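Local coordinates for mandalate racemase/muconate lactonizing enzyme (Unidentified, PDB 4E4U), which is of undetermined substrate but probably acts as an enolase-superfamily enzyme, a group whose members abstract the proton alpha to a substrate carboxylate, at residues I53-V57 and T89-V93; P67-L73 and C101-I105; V94-M99 and V283-L289. One frame throughout, in Å; residues are numbered along the deposited sequence. Where two conformers were deposited one is given.

Contact 1: I53-V57 and T89-V93; sequences IIDDV and TMMGV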
loop_
_atom_site.group_PDB
_atom_site.type_symbol
_atom_site.label_atom_id
_atom_site.label_comp_id
_atom_site.label_asym_id
_atom_site.label_seq_id
_atom_site.Cartn_x
_atom_site.Cartn_y
_atom_site.Cartn_z
ATOM N N ILE A 53 -1.899 9.285 -44.156
ATOM C CA ILE A 53 -2.048 8.407 -42.999
ATOM C C ILE A 53 -3.404 7.697 -43.047
ATOM O O ILE A 53 -3.497 6.473 -42.866
ATOM C CB ILE A 53 -1.949 9.200 -41.684
ATOM C CG1 ILE A 53 -0.503 9.630 -41.425
ATOM C CG2 ILE A 53 -2.451 8.367 -40.514
ATOM C CD1 ILE A 53 -0.366 10.575 -40.258
ATOM N N ILE A 54 -4.458 8.467 -43.302
ATOM C CA ILE A 54 -5.805 7.911 -43.313
ATOM C C ILE A 54 -5.952 6.867 -44.420
ATOM O O ILE A 54 -6.521 5.790 -44.197
ATOM C CB ILE A 54 -6.856 9.018 -43.459
ATOM C CG1 ILE A 54 -6.856 9.907 -42.211
ATOM C CG2 ILE A 54 -8.239 8.432 -43.682
ATOM C CD1 ILE A 54 -7.493 11.267 -42.436
ATOM N N ASP A 55 -5.411 7.161 -45.600
ATOM C CA ASP A 55 -5.426 6.194 -46.698
ATOM C C ASP A 55 -4.741 4.892 -46.273
ATOM O O ASP A 55 -5.229 3.797 -46.556
ATOM C CB ASP A 55 -4.717 6.759 -47.935
ATOM C CG ASP A 55 -5.579 7.723 -48.725
ATOM O OD1 ASP A 55 -6.800 7.791 -48.480
ATOM O OD2 ASP A 55 -5.020 8.406 -49.609
ATOM N N ASP A 56 -3.610 5.018 -45.589
ATOM C CA ASP A 56 -2.841 3.853 -45.183
ATOM C C ASP A 56 -3.615 2.972 -44.203
ATOM O O ASP A 56 -3.686 1.752 -44.370
ATOM C CB ASP A 56 -1.516 4.298 -44.566
ATOM C CG ASP A 56 -0.571 3.142 -44.323
ATOM O OD1 ASP A 56 0.026 2.657 -45.309
ATOM O OD2 ASP A 56 -0.419 2.724 -43.155
ATOM N N VAL A 57 -4.202 3.592 -43.185
ATOM C CA VAL A 57 -4.952 2.844 -42.181
ATOM C C VAL A 57 -6.156 2.162 -42.826
ATOM O O VAL A 57 -6.441 0.995 -42.566
ATOM C CB VAL A 57 -5.424 3.768 -41.044
ATOM C CG1 VAL A 57 -6.272 2.998 -40.032
ATOM C CG2 VAL A 57 -4.221 4.418 -40.354
ATOM N N THR A 89 -2.104 9.157 -32.904
ATOM C CA THR A 89 -2.652 9.508 -34.210
ATOM C C THR A 89 -3.470 8.358 -34.779
ATOM O O THR A 89 -4.558 8.579 -35.318
ATOM C CB THR A 89 -1.555 9.955 -35.197
ATOM O OG1 THR A 89 -0.936 11.150 -34.706
ATOM C CG2 THR A 89 -2.134 10.226 -36.575
ATOM N N MET A 90 -2.974 7.130 -34.631
ATOM C CA MET A 90 -3.710 5.966 -35.130
ATOM C C MET A 90 -5.060 5.864 -34.442
ATOM O O MET A 90 -6.063 5.555 -35.076
ATOM C CB MET A 90 -2.919 4.679 -34.901
ATOM C CG MET A 90 -3.706 3.407 -35.215
ATOM S SD MET A 90 -4.278 3.297 -36.930
ATOM C CE MET A 90 -2.995 2.252 -37.618
ATOM N N MET A 91 -5.095 6.131 -33.142
ATOM C CA MET A 91 -6.354 6.054 -32.426
ATOM C C MET A 91 -7.348 7.109 -32.904
ATOM O O MET A 91 -8.541 6.829 -33.020
ATOM C CB MET A 91 -6.127 6.119 -30.925
ATOM C CG MET A 91 -5.453 4.870 -30.357
ATOM S SD MET A 91 -6.419 3.352 -30.533
ATOM C CE MET A 91 -5.774 2.640 -32.045
ATOM N N GLY A 92 -6.872 8.319 -33.200
ATOM C CA GLY A 92 -7.737 9.321 -33.805
ATOM C C GLY A 92 -8.295 8.853 -35.140
ATOM O O GLY A 92 -9.493 8.966 -35.407
ATOM N N VAL A 93 -7.429 8.307 -35.986
ATOM C CA VAL A 93 -7.864 7.833 -37.295
ATOM C C VAL A 93 -8.892 6.715 -37.181
ATOM O O VAL A 93 -9.949 6.762 -37.824
ATOM C CB VAL A 93 -6.676 7.368 -38.156
ATOM C CG1 VAL A 93 -7.164 6.763 -39.470
ATOM C CG2 VAL A 93 -5.737 8.532 -38.419
#
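The second segment meets segment 53-57 of helix 47-61 along one side of its own helix, and the contacts are apolar. Thr89 comes first: its methyl CG2 lies 4.1 Å from Ile53 CD1, while its hydroxyl is engaged elsewhere, with Asp87 of the second subunit. Met90 has a CA-to-CB bond that runs sideways, yet its thioether reaches across, placing SD 3.6 Å from Val57 CG2. One turn after Thr89 comes Val93, the residue most covered here (71 Å²). Val93 CG2 is 3.9 Å from Ile53 CG2, and Val93 CG1 lies 4.2 Å from Ile54 CG1 and 3.8 Å from Val57 CB, so one valine touches all three contributing residues. The short axes pass 10.5 Å apart with a signed crossing angle of -73°, burying 253 Å². Phe45 of the second subunit packs on Ile53 and Val57. Within the chain, Ala77 of helix 70-79 touches Met90, and Leu6 and Thr8 of strand 3-12 lie against Ile54, joining this helical pair to the N-terminal antiparallel sheet.

Contact 2: P67-L73 and C101-I105; sequences PHHVERL and CWDII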
loop_
_atom_site.group_PDB
_atom_site.type_symbol
_atom_site.label_atom_id
_atom_site.label_comp_id
_atom_site.label_asym_id
_atom_site.label_seq_id
_atom_site.Cartn_x
_atom_site.Cartn_y
_atom_site.Cartn_z
ATOM N N PRO A 67 -18.543 -3.585 -41.908
ATOM C CA PRO A 67 -18.602 -2.472 -40.946
ATOM C C PRO A 67 -19.068 -2.875 -39.546
ATOM O O PRO A 67 -18.786 -2.150 -38.589
ATOM C CB PRO A 67 -19.618 -1.510 -41.579
ATOM C CG PRO A 67 -20.436 -2.363 -42.491
ATOM C CD PRO A 67 -19.466 -3.374 -43.040
ATOM N N HIS A 68 -19.774 -3.996 -39.414
ATOM C CA HIS A 68 -20.196 -4.442 -38.086
ATOM C C HIS A 68 -19.037 -4.880 -37.197
ATOM O O HIS A 68 -19.186 -4.982 -35.981
ATOM C CB HIS A 68 -21.214 -5.580 -38.185
ATOM C CG HIS A 68 -22.521 -5.165 -38.776
ATOM N ND1 HIS A 68 -22.741 -5.118 -40.134
ATOM C CD2 HIS A 68 -23.678 -4.765 -38.192
ATOM C CE1 HIS A 68 -23.977 -4.705 -40.364
ATOM N NE2 HIS A 68 -24.564 -4.486 -39.202
ATOM N N HIS A 69 -17.881 -5.137 -37.797
ATOM C CA HIS A 69 -16.783 -5.758 -37.069
ATOM C C HIS A 69 -15.863 -4.722 -36.429
ATOM O O HIS A 69 -14.678 -4.614 -36.765
ATOM C CB HIS A 69 -16.049 -6.744 -37.983
ATOM C CG HIS A 69 -16.926 -7.863 -38.452
ATOM N ND1 HIS A 69 -16.526 -8.792 -39.380
ATOM C CD2 HIS A 69 -18.204 -8.173 -38.125
ATOM C CE1 HIS A 69 -17.513 -9.642 -39.601
ATOM N NE2 HIS A 69 -18.545 -9.290 -38.852
ATOM N N VAL A 70 -16.421 -3.981 -35.479
ATOM C CA VAL A 70 -15.729 -2.853 -34.874
ATOM C C VAL A 70 -14.678 -3.277 -33.842
ATOM O O VAL A 70 -13.685 -2.574 -33.658
ATOM C CB VAL A 70 -16.721 -1.805 -34.289
ATOM C CG1 VAL A 70 -17.537 -1.152 -35.415
ATOM C CG2 VAL A 70 -17.642 -2.428 -33.245
ATOM N N GLU A 71 -14.890 -4.404 -33.160
ATOM C CA GLU A 71 -13.832 -4.974 -32.317
ATOM C C GLU A 71 -12.622 -5.310 -33.177
ATOM O O GLU A 71 -11.487 -4.979 -32.832
ATOM C CB GLU A 71 -14.295 -6.252 -31.613
ATOM C CG GLU A 71 -15.272 -6.040 -30.469
ATOM C CD GLU A 71 -14.599 -5.730 -29.144
ATOM O OE1 GLU A 71 -13.348 -5.680 -29.084
ATOM O OE2 GLU A 71 -15.326 -5.559 -28.140
ATOM N N ARG A 72 -12.873 -5.982 -34.297
ATOM C CA ARG A 72 -11.817 -6.352 -35.228
ATOM C C ARG A 72 -11.069 -5.110 -35.695
ATOM O O ARG A 72 -9.832 -5.064 -35.662
ATOM C CB ARG A 72 -12.424 -7.079 -36.430
ATOM C CG ARG A 72 -11.430 -7.486 -37.509
ATOM C CD ARG A 72 -12.098 -7.452 -38.901
ATOM N NE ARG A 72 -12.390 -6.069 -39.279
ATOM C CZ ARG A 72 -11.489 -5.228 -39.778
ATOM N NH1 ARG A 72 -10.241 -5.635 -39.998
ATOM N NH2 ARG A 72 -11.837 -3.983 -40.070
ATOM N N LEU A 73 -11.814 -4.109 -36.149
ATOM C CA LEU A 73 -11.200 -2.872 -36.616
ATOM C C LEU A 73 -10.300 -2.245 -35.558
ATOM O O LEU A 73 -9.146 -1.892 -35.835
ATOM C CB LEU A 73 -12.273 -1.879 -37.054
ATOM C CG LEU A 73 -11.798 -0.473 -37.421
ATOM C CD1 LEU A 73 -10.746 -0.507 -38.534
ATOM C CD2 LEU A 73 -12.994 0.390 -37.806
ATOM N N CYS A 101 -18.421 3.515 -39.422
ATOM C CA CYS A 101 -18.984 2.165 -39.434
ATOM C C CYS A 101 -20.272 2.095 -38.616
ATOM O O CYS A 101 -21.248 1.500 -39.065
ATOM C CB CYS A 101 -17.969 1.123 -38.939
ATOM S SG CYS A 101 -16.615 0.821 -40.096
ATOM N N TRP A 102 -20.290 2.704 -37.432
ATOM C CA TRP A 102 -21.522 2.740 -36.637
ATOM C C TRP A 102 -22.658 3.467 -37.356
ATOM O O TRP A 102 -23.817 3.060 -37.265
ATOM C CB TRP A 102 -21.287 3.344 -35.247
ATOM C CG TRP A 102 -20.722 2.346 -34.271
ATOM C CD1 TRP A 102 -19.439 2.275 -33.821
ATOM C CD2 TRP A 102 -21.426 1.258 -33.665
ATOM N NE1 TRP A 102 -19.301 1.219 -32.947
ATOM C CE2 TRP A 102 -20.510 0.571 -32.833
ATOM C CE3 TRP A 102 -22.747 0.793 -33.717
ATOM C CZ2 TRP A 102 -20.871 -0.543 -32.075
ATOM C CZ3 TRP A 102 -23.105 -0.314 -32.970
ATOM C CH2 TRP A 102 -22.172 -0.969 -32.159
ATOM N N ASP A 103 -22.326 4.549 -38.053
ATOM C CA ASP A 103 -23.306 5.274 -38.856
ATOM C C ASP A 103 -23.969 4.294 -39.834
ATOM O O ASP A 103 -25.199 4.259 -39.961
ATOM C CB ASP A 103 -22.599 6.413 -39.600
ATOM C CG ASP A 103 -23.552 7.480 -40.113
ATOM O OD1 ASP A 103 -24.682 7.625 -39.591
ATOM O OD2 ASP A 103 -23.152 8.201 -41.052
ATOM N N ILE A 104 -23.150 3.493 -40.514
ATOM C CA ILE A 104 -23.637 2.457 -41.427
ATOM C C ILE A 104 -24.438 1.349 -40.726
ATOM O O ILE A 104 -25.504 0.956 -41.199
ATOM C CB ILE A 104 -22.460 1.872 -42.242
ATOM C CG1 ILE A 104 -21.979 2.909 -43.255
ATOM C CG2 ILE A 104 -22.850 0.571 -42.934
ATOM C CD1 ILE A 104 -20.592 2.646 -43.768
ATOM N N ILE A 105 -23.938 0.868 -39.591
ATOM C CA ILE A 105 -24.644 -0.148 -38.814
ATOM C C ILE A 105 -26.053 0.342 -38.453
ATOM O O ILE A 105 -27.038 -0.381 -38.634
ATOM C CB ILE A 105 -23.860 -0.516 -37.520
ATOM C CG1 ILE A 105 -22.511 -1.171 -37.849
ATOM C CG2 ILE A 105 -24.686 -1.422 -36.614
ATOM C CD1 ILE A 105 -21.622 -1.359 -36.619
HETATM O O HOH W 1 -27.073 -3.281 -38.632
#
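A histidine bound to the opposing helix both through its ring face and through a water distinguishes this contact. Ile105 CG1 sits 4.1 Å from the centroid of the His68 ring, 23° off the normal, a CH-pi arrangement over the face. At the edge of that ring, water 1 lies 2.8 Å from His68 NE2 and donates to Ile105 O at 2.9 Å. The backbones come closest at Pro67 and Cys101, whose CA atoms are 4.9 Å apart; here Pro67 O is 3.4 Å from Cys101 CB and 3.5 Å from Ile105 CD1, and Pro67 CG is 3.8 Å from Ile104 CG2. Past the inverse gamma turn centred on His69, the helix begins with Val70, which sets CG2 3.9 Å from Trp102 CZ2 and CG1 4.2 Å from Cys101 CB. Leu28 of strand 22-30 packs on Cys101 and Ile104, while helix 289-301 supplies Leu290 against Val70 and Leu289 against Trp102, so the contact lies between the N-terminal sheet and a barrel helix.

Contact 3: V94-M99 and V283-L289; sequences VSGLEM and VARVGGL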
loop_
_atom_site.group_PDB
_atom_site.type_symbol
_atom_site.label_atom_id
_atom_site.label_comp_id
_atom_site.label_asym_id
_atom_site.label_seq_id
_atom_site.Cartn_x
_atom_site.Cartn_y
_atom_site.Cartn_z
ATOM N N VAL A 94 -8.605 5.712 -36.361
ATOM C CA VAL A 94 -9.557 4.616 -36.238
ATOM C C VAL A 94 -10.869 5.073 -35.603
ATOM O O VAL A 94 -11.919 4.514 -35.906
ATOM C CB VAL A 94 -8.972 3.369 -35.528
ATOM C CG1 VAL A 94 -8.991 3.529 -34.015
ATOM C CG2 VAL A 94 -9.745 2.126 -35.956
ATOM N N SER A 95 -10.827 6.100 -34.754
ATOM C CA SER A 95 -12.059 6.628 -34.166
ATOM C C SER A 95 -13.007 7.105 -35.263
ATOM O O SER A 95 -14.209 6.838 -35.223
ATOM C CB SER A 95 -11.766 7.804 -33.241
ATOM O OG SER A 95 -10.960 7.430 -32.147
ATOM N N GLY A 96 -12.461 7.822 -36.242
ATOM C CA GLY A 96 -13.264 8.341 -37.334
ATOM C C GLY A 96 -13.808 7.222 -38.194
ATOM O O GLY A 96 -14.980 7.227 -38.568
ATOM N N LEU A 97 -12.951 6.259 -38.526
ATOM C CA LEU A 97 -13.384 5.130 -39.343
ATOM C C LEU A 97 -14.446 4.306 -38.620
ATOM O O LEU A 97 -15.438 3.893 -39.222
ATOM C CB LEU A 97 -12.195 4.248 -39.714
ATOM C CG LEU A 97 -11.080 4.876 -40.557
ATOM C CD1 LEU A 97 -9.934 3.889 -40.730
ATOM C CD2 LEU A 97 -11.611 5.334 -41.906
ATOM N N GLU A 98 -14.242 4.083 -37.325
ATOM C CA GLU A 98 -15.150 3.251 -36.549
ATOM C C GLU A 98 -16.520 3.914 -36.390
ATOM O O GLU A 98 -17.557 3.253 -36.502
ATOM C CB GLU A 98 -14.524 2.923 -35.190
ATOM C CG GLU A 98 -15.264 1.862 -34.384
ATOM C CD GLU A 98 -16.174 2.462 -33.335
ATOM O OE1 GLU A 98 -16.552 3.642 -33.501
ATOM O OE2 GLU A 98 -16.519 1.763 -32.352
ATOM N N MET A 99 -16.548 5.220 -36.138
ATOM C CA MET A 99 -17.846 5.862 -35.947
ATOM C C MET A 99 -18.614 5.922 -37.270
ATOM O O MET A 99 -19.843 5.851 -37.278
ATOM C CB MET A 99 -17.729 7.241 -35.278
ATOM C CG MET A 99 -17.198 8.343 -36.182
ATOM S SD MET A 99 -17.140 9.962 -35.375
ATOM C CE MET A 99 -15.817 9.724 -34.187
ATOM N N VAL A 283 -14.715 11.292 -28.448
ATOM C CA VAL A 283 -15.041 10.061 -29.177
ATOM C C VAL A 283 -14.262 9.926 -30.476
ATOM O O VAL A 283 -14.118 8.822 -30.999
ATOM C CB VAL A 283 -16.558 9.913 -29.471
ATOM C CG1 VAL A 283 -17.345 9.821 -28.180
ATOM C CG2 VAL A 283 -17.070 11.070 -30.332
ATOM N N ALA A 284 -13.770 11.052 -30.992
ATOM C CA ALA A 284 -12.971 11.069 -32.220
ATOM C C ALA A 284 -11.468 10.868 -31.971
ATOM O O ALA A 284 -10.673 10.889 -32.907
ATOM C CB ALA A 284 -13.229 12.353 -33.000
ATOM N N ARG A 285 -11.090 10.667 -30.709
ATOM C CA ARG A 285 -9.701 10.373 -30.336
ATOM C C ARG A 285 -9.521 9.032 -29.625
ATOM O O ARG A 285 -8.481 8.387 -29.779
ATOM C CB ARG A 285 -9.132 11.489 -29.444
ATOM C CG ARG A 285 -7.880 11.097 -28.654
ATOM C CD ARG A 285 -7.188 12.309 -28.087
ATOM N NE ARG A 285 -6.330 12.931 -29.087
ATOM C CZ ARG A 285 -5.893 14.187 -29.054
ATOM N NH1 ARG A 285 -6.268 15.016 -28.082
ATOM N NH2 ARG A 285 -5.079 14.613 -30.009
ATOM N N VAL A 286 -10.503 8.611 -28.828
ATOM C CA VAL A 286 -10.262 7.486 -27.917
ATOM C C VAL A 286 -10.263 6.103 -28.553
ATOM O O VAL A 286 -9.841 5.139 -27.913
ATOM C CB VAL A 286 -11.230 7.475 -26.694
ATOM C CG1 VAL A 286 -11.048 8.726 -25.860
ATOM C CG2 VAL A 286 -12.679 7.288 -27.134
ATOM N N GLY A 287 -10.737 6.004 -29.790
ATOM C CA GLY A 287 -10.811 4.725 -30.474
ATOM C C GLY A 287 -12.160 4.426 -31.102
ATOM O O GLY A 287 -12.340 3.360 -31.706
ATOM N N GLY A 288 -13.106 5.359 -30.974
ATOM C CA GLY A 288 -14.426 5.202 -31.568
ATOM C C GLY A 288 -15.511 5.017 -30.527
ATOM O O GLY A 288 -15.261 5.152 -29.327
ATOM N N LEU A 289 -16.723 4.709 -30.977
ATOM C CA LEU A 289 -17.870 4.639 -30.079
ATOM C C LEU A 289 -17.860 3.429 -29.151
ATOM O O LEU A 289 -18.217 3.548 -27.984
ATOM C CB LEU A 289 -19.171 4.686 -30.875
ATOM C CG LEU A 289 -19.540 6.089 -31.347
ATOM C CD1 LEU A 289 -20.676 6.031 -32.352
ATOM C CD2 LEU A 289 -19.941 6.953 -30.154
HETATM O O HOH W 2 -14.230 1.427 -30.906
#
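This is an interdomain contact of the enolase-type fold: a helix of the N-terminal capping domain meets the loop that leads from barrel strand 278-279 into helix 289-301. Three residues of segment 94-99 of helix 88-109 carry most of its side. Ser95, with 71 Å² covered, points into the loop, its CB 3.4 Å from Val283 O and 3.3 Å from Ala284 O. Ser95 OG accepts a hydrogen bond from Gly287 N (2.8 Å, 133° at the hydrogen) and also bonds to Met91 O in its own helix. Met99, with 67 Å², extends its thioether end across the loop: CE is 3.7 Å from Ala284 CA and 3.9 Å from Ala284 CB. Glu98 has 52 Å² covered and addresses the start of helix 289-301, where Gly288 occupies the N-cap position. Leu289 N donates to Glu98 OE1 at 2.7 Å and 155°, and OE2 accepts from Leu290 N. Gly288 tolerates no side chain here, since an ideal CB would lie 2.4 Å from Glu98 OE1, and CA already stands 3.3 Å from that oxygen. Water 2 completes the join, donating to Gly287 O at 2.8 Å and, weakly, to Glu98 OE2 at 2.7 Å.

How the contacts relate
Helix 88-109 runs through all three contacts, offering successive portions to helix 47-61, then to the barrel loop, then to residues 67-73. Contacts 1 and 2 have centres about 16 Å apart and nearest atoms about 6 Å apart. Contact 3 touches both: its centre is about 10 Å from that of contact 1, where Met91 CB approaches Arg285 O at 3.5 Å, and about 11 Å from that of contact 2, where Leu73 CG meets Val94 CG2 at 3.6 Å and Trp102 CD1 meets Leu289 CB at 3.8 Å. Packing within the N-terminal domain is thus continuous with the domain interface. The bound dithiol's pocket, Tyr132, Cys151, Glu154, Asn155 and Leu158, uses none of these segments.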